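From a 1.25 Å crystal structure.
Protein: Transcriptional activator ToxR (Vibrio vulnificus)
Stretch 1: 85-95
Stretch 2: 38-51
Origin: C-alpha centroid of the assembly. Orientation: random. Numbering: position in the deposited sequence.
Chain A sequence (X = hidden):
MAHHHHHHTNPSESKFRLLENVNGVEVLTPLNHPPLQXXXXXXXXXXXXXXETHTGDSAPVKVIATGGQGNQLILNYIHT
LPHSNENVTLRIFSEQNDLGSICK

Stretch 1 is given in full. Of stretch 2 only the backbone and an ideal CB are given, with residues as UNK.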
# COMPACT_ATOMS: atom_id res chain seq x y z
N ASN A 85 -11.94 -0.97 10.85
CA ASN A 85 -12.04 -2.42 10.78
C ASN A 85 -11.60 -2.97 9.43
O ASN A 85 -11.38 -4.18 9.31
CB ASN A 85 -13.44 -2.92 11.16
CG ASN A 85 -14.50 -2.52 10.17
OD1 ASN A 85 -14.38 -1.51 9.48
ND2 ASN A 85 -15.57 -3.29 10.11
N GLU A 86 -11.42 -2.10 8.44
CA GLU A 86 -10.92 -2.50 7.14
C GLU A 86 -9.41 -2.38 7.02
O GLU A 86 -8.85 -2.77 5.99
CB GLU A 86 -11.60 -1.68 6.05
CG GLU A 86 -13.13 -1.74 6.14
CD GLU A 86 -13.83 -0.99 5.02
OE1 GLU A 86 -13.51 -1.24 3.84
OE2 GLU A 86 -14.72 -0.17 5.33
N ASN A 87 -8.72 -1.87 8.04
CA ASN A 87 -7.27 -1.76 7.94
C ASN A 87 -6.67 -3.14 7.75
O ASN A 87 -7.05 -4.10 8.42
CB ASN A 87 -6.69 -1.19 9.23
CG ASN A 87 -7.06 0.25 9.46
OD1 ASN A 87 -7.61 0.90 8.59
ND2 ASN A 87 -6.75 0.75 10.65
N VAL A 88 -5.67 -3.23 6.87
CA VAL A 88 -5.03 -4.52 6.61
C VAL A 88 -3.55 -4.35 6.37
O VAL A 88 -3.08 -3.35 5.81
CB VAL A 88 -5.65 -5.29 5.43
CG1 VAL A 88 -7.04 -5.75 5.75
CG2 VAL A 88 -5.63 -4.44 4.20
N THR A 89 -2.80 -5.35 6.82
CA THR A 89 -1.43 -5.57 6.41
C THR A 89 -1.42 -6.64 5.33
O THR A 89 -1.93 -7.74 5.55
CB THR A 89 -0.59 -6.06 7.58
OG1 THR A 89 -0.69 -5.14 8.67
CG2 THR A 89 0.87 -6.14 7.17
N LEU A 90 -0.84 -6.31 4.18
CA LEU A 90 -0.70 -7.24 3.07
C LEU A 90 0.78 -7.42 2.76
O LEU A 90 1.60 -6.53 3.02
CB LEU A 90 -1.39 -6.70 1.81
CG LEU A 90 -2.85 -6.26 1.90
CD1 LEU A 90 -3.33 -5.78 0.55
CD2 LEU A 90 -3.72 -7.39 2.42
N ARG A 91 1.12 -8.56 2.19
CA ARG A 91 2.49 -8.88 1.80
C ARG A 91 2.48 -9.23 0.32
O ARG A 91 1.69 -10.07 -0.12
CB ARG A 91 3.03 -10.04 2.62
CG ARG A 91 2.87 -9.82 4.13
CD ARG A 91 1.96 -10.86 4.76
NE ARG A 91 1.26 -10.35 5.95
CZ ARG A 91 1.84 -10.12 7.12
NH1 ARG A 91 3.14 -10.34 7.27
NH2 ARG A 91 1.13 -9.66 8.14
N ILE A 92 3.33 -8.58 -0.45
CA ILE A 92 3.43 -8.89 -1.87
C ILE A 92 4.86 -9.29 -2.19
O ILE A 92 5.81 -8.85 -1.55
CB ILE A 92 2.94 -7.74 -2.78
CG1 ILE A 92 3.83 -6.51 -2.63
CG2 ILE A 92 1.48 -7.39 -2.47
CD1 ILE A 92 3.48 -5.41 -3.61
N PHE A 93 5.00 -10.14 -3.20
CA PHE A 93 6.30 -10.63 -3.63
C PHE A 93 6.67 -10.00 -4.96
O PHE A 93 5.81 -9.57 -5.73
CB PHE A 93 6.29 -12.15 -3.74
CG PHE A 93 6.17 -12.84 -2.41
CD1 PHE A 93 4.94 -13.01 -1.81
CD2 PHE A 93 7.31 -13.29 -1.75
CE1 PHE A 93 4.83 -13.63 -0.58
CE2 PHE A 93 7.20 -13.91 -0.52
CZ PHE A 93 5.96 -14.08 0.07
N SER A 94 7.98 -9.91 -5.21
CA SER A 94 8.45 -9.31 -6.45
C SER A 94 8.13 -10.20 -7.65
O SER A 94 7.61 -9.73 -8.67
CB SER A 94 9.94 -9.02 -6.37
OG SER A 94 10.66 -10.19 -6.04
N GLU A 95 8.42 -11.50 -7.54
CA GLU A 95 8.25 -12.39 -8.68
C GLU A 95 6.80 -12.83 -8.85
O GLU A 95 6.27 -12.82 -9.96
CB GLU A 95 9.18 -13.60 -8.54
CG GLU A 95 10.67 -13.26 -8.62
CD GLU A 95 11.56 -14.47 -8.41
OE1 GLU A 95 11.04 -15.54 -8.05
OE2 GLU A 95 12.79 -14.34 -8.60
N UNK A 38 11.67 0.95 -6.96
CA UNK A 38 11.53 -0.22 -7.83
C UNK A 38 10.20 -0.95 -7.63
O UNK A 38 9.76 -1.68 -8.52
CB UNK A 38 12.69 -1.19 -7.58
N UNK A 39 9.57 -0.79 -6.48
CA UNK A 39 8.30 -1.44 -6.21
C UNK A 39 7.11 -0.65 -6.70
O UNK A 39 5.98 -1.14 -6.61
CB UNK A 39 8.16 -1.69 -4.71
N UNK A 40 7.31 0.56 -7.22
CA UNK A 40 6.16 1.41 -7.50
C UNK A 40 5.15 0.81 -8.48
O UNK A 40 3.95 0.94 -8.22
CB UNK A 40 6.65 2.75 -8.05
N UNK A 41 5.54 0.17 -9.59
CA UNK A 41 4.50 -0.41 -10.46
C UNK A 41 3.65 -1.45 -9.74
O UNK A 41 2.44 -1.49 -9.95
CB UNK A 41 5.14 -1.05 -11.69
N UNK A 42 4.27 -2.26 -8.88
CA UNK A 42 3.51 -3.22 -8.09
C UNK A 42 2.62 -2.52 -7.08
O UNK A 42 1.46 -2.91 -6.91
CB UNK A 42 4.45 -4.19 -7.37
N UNK A 43 3.15 -1.51 -6.39
CA UNK A 43 2.34 -0.78 -5.42
C UNK A 43 1.14 -0.15 -6.10
O UNK A 43 0.02 -0.19 -5.59
CB UNK A 43 3.17 0.29 -4.72
N UNK A 44 1.35 0.47 -7.28
CA UNK A 44 0.24 1.11 -7.98
C UNK A 44 -0.83 0.10 -8.35
O UNK A 44 -2.03 0.38 -8.22
CB UNK A 44 0.74 1.83 -9.24
N UNK A 45 -0.43 -1.08 -8.82
CA UNK A 45 -1.42 -2.10 -9.14
C UNK A 45 -2.17 -2.54 -7.90
O UNK A 45 -3.39 -2.71 -7.93
CB UNK A 45 -0.75 -3.31 -9.81
N UNK A 46 -1.45 -2.71 -6.79
CA UNK A 46 -2.09 -3.12 -5.55
C UNK A 46 -3.11 -2.09 -5.08
O UNK A 46 -4.23 -2.43 -4.72
CB UNK A 46 -1.04 -3.35 -4.46
N UNK A 47 -2.74 -0.81 -5.11
CA UNK A 47 -3.68 0.24 -4.74
C UNK A 47 -4.88 0.25 -5.67
O UNK A 47 -6.03 0.40 -5.23
CB UNK A 47 -2.99 1.61 -4.76
N UNK A 48 -4.64 0.08 -6.98
CA UNK A 48 -5.74 -0.02 -7.95
C UNK A 48 -6.71 -1.13 -7.57
O UNK A 48 -7.93 -0.93 -7.55
CB UNK A 48 -5.19 -0.27 -9.36
N UNK A 49 -6.19 -2.33 -7.30
CA UNK A 49 -7.07 -3.46 -7.01
C UNK A 49 -7.75 -3.29 -5.66
O UNK A 49 -8.92 -3.68 -5.50
CB UNK A 49 -6.28 -4.77 -7.04
N UNK A 50 -7.05 -2.70 -4.69
CA UNK A 50 -7.65 -2.51 -3.37
C UNK A 50 -8.81 -1.54 -3.45
O UNK A 50 -9.83 -1.72 -2.78
CB UNK A 50 -6.61 -2.01 -2.37
N UNK A 51 -8.68 -0.52 -4.29
CA UNK A 51 -9.78 0.40 -4.51
C UNK A 51 -11.04 -0.29 -5.02
O UNK A 51 -12.14 0.21 -4.78
CB UNK A 51 -9.35 1.49 -5.50

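Strand 88-93 and the helix that starts near position 40 and runs on past 51 pack at a closest axis approach of 10.3 Å, with their N-to-C directions 135° apart. That spacing leaves room for a layer of side chains. Along the strand, Val88, Leu90 and Ile92 point toward the helix, so the surface on offer is mostly apolar.

Position 38 lies in a 3-10 segment. Its CB has nothing of stretch 1 nearby, so almost any residue would suit. It is Ala38, and it makes no contact.

Position 39 is different. Its CB points sideways, with no atom of stretch 1 close by, yet its CA is 7.9 Å from the CA of Ser94. A long or broad side chain would best bridge that gap. Methionine, an aromatic or a long polar chain would be possible. The residue is Trp39, with chi1 m. Its ring reaches the end of the strand: CZ3 is 4.0 Å from Ile92 CG1, and CH2 is 3.6 Å from Ser94 N. The backbone of Phe93 meets the ring edge, with Phe93 C 3.9 Å from Trp39 CZ3.

Positions 40 and 41 are out of reach of stretch 1, which sets no preference there. Phi at 41 is -60° and the position is early in the helix, so even proline would be accepted. They are Met40 and Pro41.

Position 42 points toward stretch 1, and its ideal CB is 4.1 Å from Ile92 CD1. A small residue such as alanine, serine or cysteine fits easily; a longer one would have to turn aside. The carbonyl of Phe93 lies beyond and could favour a polar group, perhaps through water. It is Ser42. Its CB lies 4.0 Å from Ile92 CD1. Its OG is hydrogen-bonded to water 1 at 2.6 Å, and this water donates to Phe93 O at 3.2 Å, linking helix and strand.

Position 43 points sideways, and many residues would fit. Ile43 CG1 comes no closer than 5.0 Å to Ile92 CD1, too far for a contact.

Positions 44 and 45 are out of reach and place few demands. They are Arg44 and Gln45.

Position 46 points toward the strand, with its ideal CB 5.0 Å from Ile92 CD1. Leu90 and Ile92 offer an apolar surface, so alanine, valine or cysteine would suit. It is Cys46, with chi1 t. Its SG is 4.3 Å from Leu90 CD1 and 4.5 Å from Ile92 CG2. It is also bonded covalently elsewhere in the structure.

Positions 47, 48 and 49 are out of reach, so any helix-compatible residue would suit. They are Val47, Asn48 and Lys49.

Position 50 points toward stretch 1, but its CA is 10.5 Å from the CA of Val88. A large residue would best fill the gap. Leucine, methionine or an aromatic would suit Val88 and Leu90, and Glu86 O, an acceptor farther out, leaves room for a polar tip. It is Tyr50, with chi1 t. Its CE1 is 3.7 Å from Val88 CG2, and its CD1 is 4.4 Å from Leu90 CD1. The OH comes within 3.1 Å of Glu86 O, but the angle is poor and no hydrogen bond forms. The hydroxyl is satisfied elsewhere in the structure.

Position 51 is out of reach, and many residues would suit. It is Ala51.

Stretch 2 38-51: AWMPSIRQCVNKYA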
# COMPACT_ATOMS: atom_id res chain seq x y z
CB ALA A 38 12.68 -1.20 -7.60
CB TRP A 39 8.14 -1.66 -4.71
CG TRP A 39 9.02 -2.75 -4.16
CD1 TRP A 39 10.29 -2.61 -3.66
CD2 TRP A 39 8.68 -4.13 -4.04
NE1 TRP A 39 10.76 -3.84 -3.25
CE2 TRP A 39 9.79 -4.78 -3.45
CE3 TRP A 39 7.55 -4.88 -4.36
CZ2 TRP A 39 9.80 -6.15 -3.19
CZ3 TRP A 39 7.56 -6.25 -4.10
CH2 TRP A 39 8.67 -6.86 -3.51
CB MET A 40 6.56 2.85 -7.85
CG MET A 40 7.01 3.69 -6.65
SD MET A 40 5.85 3.78 -5.25
CE MET A 40 4.32 4.28 -6.04
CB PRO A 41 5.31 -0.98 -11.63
CG PRO A 41 6.51 -0.14 -11.67
CD PRO A 41 6.86 0.11 -10.23
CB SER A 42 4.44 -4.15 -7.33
OG SER A 42 5.25 -4.91 -8.21
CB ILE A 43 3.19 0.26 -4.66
CG1 ILE A 43 4.24 -0.43 -3.78
CG2 ILE A 43 2.29 1.13 -3.79
CD1 ILE A 43 5.26 0.55 -3.22
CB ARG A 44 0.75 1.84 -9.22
CG ARG A 44 1.60 3.07 -8.90
CD ARG A 44 2.20 3.63 -10.17
NE ARG A 44 3.25 4.61 -9.88
CZ ARG A 44 4.48 4.54 -10.36
NH1 ARG A 44 4.85 3.56 -11.18
NH2 ARG A 44 5.37 5.46 -10.01
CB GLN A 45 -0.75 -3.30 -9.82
CG GLN A 45 -1.74 -4.42 -10.16
CD GLN A 45 -2.63 -4.08 -11.35
OE1 GLN A 45 -2.63 -2.95 -11.84
NE2 GLN A 45 -3.39 -5.07 -11.81
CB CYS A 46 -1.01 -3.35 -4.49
SG CYS A 46 -1.61 -4.23 -3.02
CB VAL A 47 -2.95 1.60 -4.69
CG1 VAL A 47 -3.94 2.75 -4.46
CG2 VAL A 47 -1.87 1.57 -3.60
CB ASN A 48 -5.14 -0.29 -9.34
CG ASN A 48 -6.20 -0.62 -10.40
OD1 ASN A 48 -6.74 -1.73 -10.45
ND2 ASN A 48 -6.47 0.34 -11.27
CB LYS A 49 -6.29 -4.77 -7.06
CG LYS A 49 -5.53 -4.98 -8.36
CD LYS A 49 -6.38 -4.71 -9.58
CE LYS A 49 -7.40 -5.80 -9.81
NZ LYS A 49 -8.10 -5.60 -11.12
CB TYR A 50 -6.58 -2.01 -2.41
CG TYR A 50 -6.99 -2.05 -0.96
CD1 TYR A 50 -6.85 -3.21 -0.22
CD2 TYR A 50 -7.48 -0.92 -0.32
CE1 TYR A 50 -7.20 -3.26 1.11
CE2 TYR A 50 -7.83 -0.96 1.02
CZ TYR A 50 -7.68 -2.14 1.73
OH TYR A 50 -8.02 -2.21 3.07
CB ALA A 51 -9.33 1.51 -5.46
O HOH W 1 5.41 -7.51 -8.10
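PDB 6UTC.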